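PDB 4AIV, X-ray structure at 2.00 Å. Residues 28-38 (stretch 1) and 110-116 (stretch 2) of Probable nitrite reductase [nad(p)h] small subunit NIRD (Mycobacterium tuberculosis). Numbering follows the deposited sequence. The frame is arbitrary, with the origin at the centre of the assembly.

Stretch 1, residues 28-38: LLDDGSQVALF
Stretch 2 (110-116) RIQVARV

The contact between the two stretches is built around Val113, whose side chain, in the t rotamer (chi1 178°), points toward the first stretch and touches three of its residues. Its CG1 lies 3.8 Å from Leu29 CD2 and 4.3 Å from Val35 CG1, while its CG2 lies 4.0 Å from Leu37 CD1. The beta-branched side chain thus presents two methyls to a buried surface of leucine and valine. Val35 (chi1 151°) and Leu37 (chi1 176°, chi2 68°; t, p) both point toward the second stretch from strand 34-38, leaving Ala36 between them out of reach. Beyond Val113, the apolar layer continues through Leu37 CD2, which packs 3.8 Å from Ile111 CG2; Ile111 is also buried and adopts chi1 -58° and chi2 173° (m, t).

No backbone hydrogen bond joins the stretches. The axes of strands 34-38 and 110-116 approach no closer than 9.7 Å, and their N-to-C directions make an angle of 145°, so the strands run roughly antiparallel and meet through side chains. Both backbones are extended: phi/psi is -129/139 at Val35, -108/131 at Leu37 and -131/134 at Val113. The resulting alternation directs Ile111, Val113 and Arg115 toward the first stretch, whereas Gln112 and Ala114 point away. Altogether 411 Å² is buried, summed over both sides.

Leu29 carries the apolar packing to the polar edge. It points toward the second stretch with chi1 -54° and chi2 -177° (m, t), and its CD1 lies 3.9 Å from Arg115 CB, so the aliphatic base of the arginine extends the hydrophobic surface. The nearest CA atoms across the contact belong to this pair, Leu29 CA and Arg115 CA, 7.4 Å apart. Leu29 also opens a type I turn ending at Gly32, closed by Gly32 N to Leu29 O at 2.9 Å; Leu29 N to Ser33 O, also 2.9 Å, ties the flanks together. Phi/psi is -58/-31 at Asp30 and -96/6 at Asp31. Gly32, at 95/-5, suits its place because a CB there would be jammed against the preceding carbonyl oxygen.

At the outer edge, this turn offers two exposed aspartates to Arg115, whose side chain reaches out with chi1 to chi4 of 64°, 156°, 175° and 116°. Asp30 (chi1 75°, chi2 -65°) starts sideways, but its carboxylate comes nearer and forms a bidentate salt bridge: Arg115 NE donates to Asp30 OD1 at 2.7 Å and Arg115 NH2 to Asp30 OD2 at 2.8 Å, with N-H...O angles of 164° and 166°. Asp31 (chi1 74°, chi2 -23°) instead places its CB over one guanidinium face. Its OD2 makes a long salt bridge of 3.8 Å to Arg115 NE, well out of the guanidinium plane and purely electrostatic. Asp31 OD1 accepts from Ser33 N at 3.0 Å and from Ser33 OG at 2.7 Å (Ser33 chi1 -53°), bracing the turn.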

# COMPACT_ATOMS: atom_id res chain seq x y z
N LEU A 28 2.21 9.00 -5.91
CA LEU A 28 1.25 9.45 -6.92
C LEU A 28 1.49 8.70 -8.23
O LEU A 28 2.57 8.78 -8.81
CB LEU A 28 1.41 10.96 -7.14
CG LEU A 28 0.51 11.68 -8.15
CD1 LEU A 28 -0.92 11.72 -7.65
CD2 LEU A 28 1.02 13.11 -8.43
N LEU A 29 0.48 7.97 -8.71
CA LEU A 29 0.65 7.23 -9.96
C LEU A 29 0.38 8.13 -11.17
O LEU A 29 -0.10 9.26 -11.02
CB LEU A 29 -0.24 5.99 -9.99
CG LEU A 29 -0.11 5.02 -8.81
CD1 LEU A 29 -1.01 3.78 -9.03
CD2 LEU A 29 1.36 4.62 -8.57
N ASP A 30 0.68 7.61 -12.35
CA ASP A 30 0.62 8.39 -13.58
C ASP A 30 -0.77 9.00 -13.84
O ASP A 30 -0.88 10.09 -14.41
CB ASP A 30 1.04 7.51 -14.76
CG ASP A 30 -0.03 6.53 -15.14
OD1 ASP A 30 -0.36 5.63 -14.32
OD2 ASP A 30 -0.58 6.67 -16.26
N ASP A 31 -1.83 8.31 -13.40
CA ASP A 31 -3.19 8.78 -13.65
C ASP A 31 -3.76 9.59 -12.48
O ASP A 31 -4.93 9.95 -12.48
CB ASP A 31 -4.12 7.62 -13.99
CG ASP A 31 -4.48 6.79 -12.78
OD1 ASP A 31 -3.71 6.80 -11.79
OD2 ASP A 31 -5.52 6.11 -12.81
N GLY A 32 -2.93 9.84 -11.47
CA GLY A 32 -3.37 10.61 -10.32
C GLY A 32 -3.85 9.79 -9.13
O GLY A 32 -4.15 10.37 -8.08
N SER A 33 -3.93 8.47 -9.28
CA SER A 33 -4.25 7.60 -8.15
C SER A 33 -3.25 7.84 -7.02
O SER A 33 -2.06 8.05 -7.27
CB SER A 33 -4.20 6.11 -8.54
OG SER A 33 -5.00 5.85 -9.67
N GLN A 34 -3.74 7.81 -5.78
CA GLN A 34 -2.89 8.02 -4.62
C GLN A 34 -2.74 6.69 -3.93
O GLN A 34 -3.73 5.99 -3.69
CB GLN A 34 -3.52 9.00 -3.63
CG GLN A 34 -4.00 10.29 -4.22
CD GLN A 34 -4.61 11.15 -3.15
OE1 GLN A 34 -4.34 10.94 -1.96
NE2 GLN A 34 -5.45 12.10 -3.55
N VAL A 35 -1.50 6.37 -3.58
CA VAL A 35 -1.16 5.05 -3.10
C VAL A 35 -0.38 5.12 -1.78
O VAL A 35 0.45 6.01 -1.60
CB VAL A 35 -0.31 4.36 -4.19
CG1 VAL A 35 0.64 3.35 -3.59
CG2 VAL A 35 -1.23 3.73 -5.24
N ALA A 36 -0.68 4.21 -0.85
CA ALA A 36 0.13 4.06 0.35
C ALA A 36 1.10 2.89 0.12
O ALA A 36 0.66 1.75 -0.06
CB ALA A 36 -0.74 3.81 1.58
N LEU A 37 2.39 3.19 0.12
CA LEU A 37 3.42 2.19 -0.15
C LEU A 37 4.19 1.83 1.12
O LEU A 37 4.66 2.71 1.84
CB LEU A 37 4.41 2.72 -1.20
CG LEU A 37 5.62 1.83 -1.54
CD1 LEU A 37 5.21 0.52 -2.27
CD2 LEU A 37 6.66 2.61 -2.35
N PHE A 38 4.33 0.53 1.39
CA PHE A 38 5.04 0.04 2.57
C PHE A 38 6.06 -1.04 2.18
O PHE A 38 5.77 -1.92 1.37
CB PHE A 38 4.05 -0.62 3.54
CG PHE A 38 2.91 0.28 3.98
CD1 PHE A 38 1.75 0.37 3.23
CD2 PHE A 38 3.01 1.01 5.16
CE1 PHE A 38 0.69 1.17 3.65
CE2 PHE A 38 1.95 1.83 5.58
CZ PHE A 38 0.80 1.91 4.82
N ARG A 110 14.99 -0.72 -7.64
CA ARG A 110 14.01 0.38 -7.70
C ARG A 110 12.64 -0.16 -7.35
O ARG A 110 12.22 -1.20 -7.86
CB ARG A 110 13.97 0.99 -9.11
CG ARG A 110 15.21 1.78 -9.51
N ILE A 111 11.94 0.55 -6.47
CA ILE A 111 10.56 0.19 -6.14
C ILE A 111 9.61 0.83 -7.14
O ILE A 111 9.64 2.04 -7.36
CB ILE A 111 10.17 0.63 -4.72
CG1 ILE A 111 11.11 -0.01 -3.69
CG2 ILE A 111 8.71 0.24 -4.43
CD1 ILE A 111 10.90 0.49 -2.28
N GLN A 112 8.77 0.01 -7.77
CA GLN A 112 7.74 0.52 -8.66
C GLN A 112 6.36 0.06 -8.24
O GLN A 112 6.21 -0.99 -7.60
CB GLN A 112 7.99 0.04 -10.08
CG GLN A 112 9.31 0.45 -10.66
CD GLN A 112 9.36 0.18 -12.14
OE1 GLN A 112 9.42 -0.98 -12.56
NE2 GLN A 112 9.31 1.24 -12.94
N VAL A 113 5.37 0.85 -8.62
CA VAL A 113 3.97 0.53 -8.37
C VAL A 113 3.20 0.68 -9.66
O VAL A 113 3.36 1.67 -10.38
CB VAL A 113 3.36 1.48 -7.31
CG1 VAL A 113 1.89 1.15 -7.09
CG2 VAL A 113 4.14 1.42 -6.01
N ALA A 114 2.36 -0.31 -9.97
CA ALA A 114 1.60 -0.26 -11.21
C ALA A 114 0.14 0.06 -10.95
O ALA A 114 -0.40 -0.20 -9.88
CB ALA A 114 1.70 -1.59 -11.95
N ARG A 115 -0.51 0.64 -11.95
CA ARG A 115 -1.95 0.61 -12.00
C ARG A 115 -2.27 -0.21 -13.24
O ARG A 115 -1.49 -0.22 -14.20
CB ARG A 115 -2.56 2.00 -12.10
CG ARG A 115 -2.20 2.72 -13.38
CD ARG A 115 -3.21 3.79 -13.74
NE ARG A 115 -2.74 4.52 -14.91
CZ ARG A 115 -3.35 4.55 -16.09
NH1 ARG A 115 -4.48 3.89 -16.27
NH2 ARG A 115 -2.81 5.25 -17.08
N VAL A 116 -3.40 -0.90 -13.22
CA VAL A 116 -3.78 -1.74 -14.33
C VAL A 116 -4.69 -0.97 -15.25
O VAL A 116 -5.70 -0.40 -14.81
CB VAL A 116 -4.46 -3.04 -13.84
CG1 VAL A 116 -4.99 -3.84 -15.02
CG2 VAL A 116 -3.50 -3.87 -13.01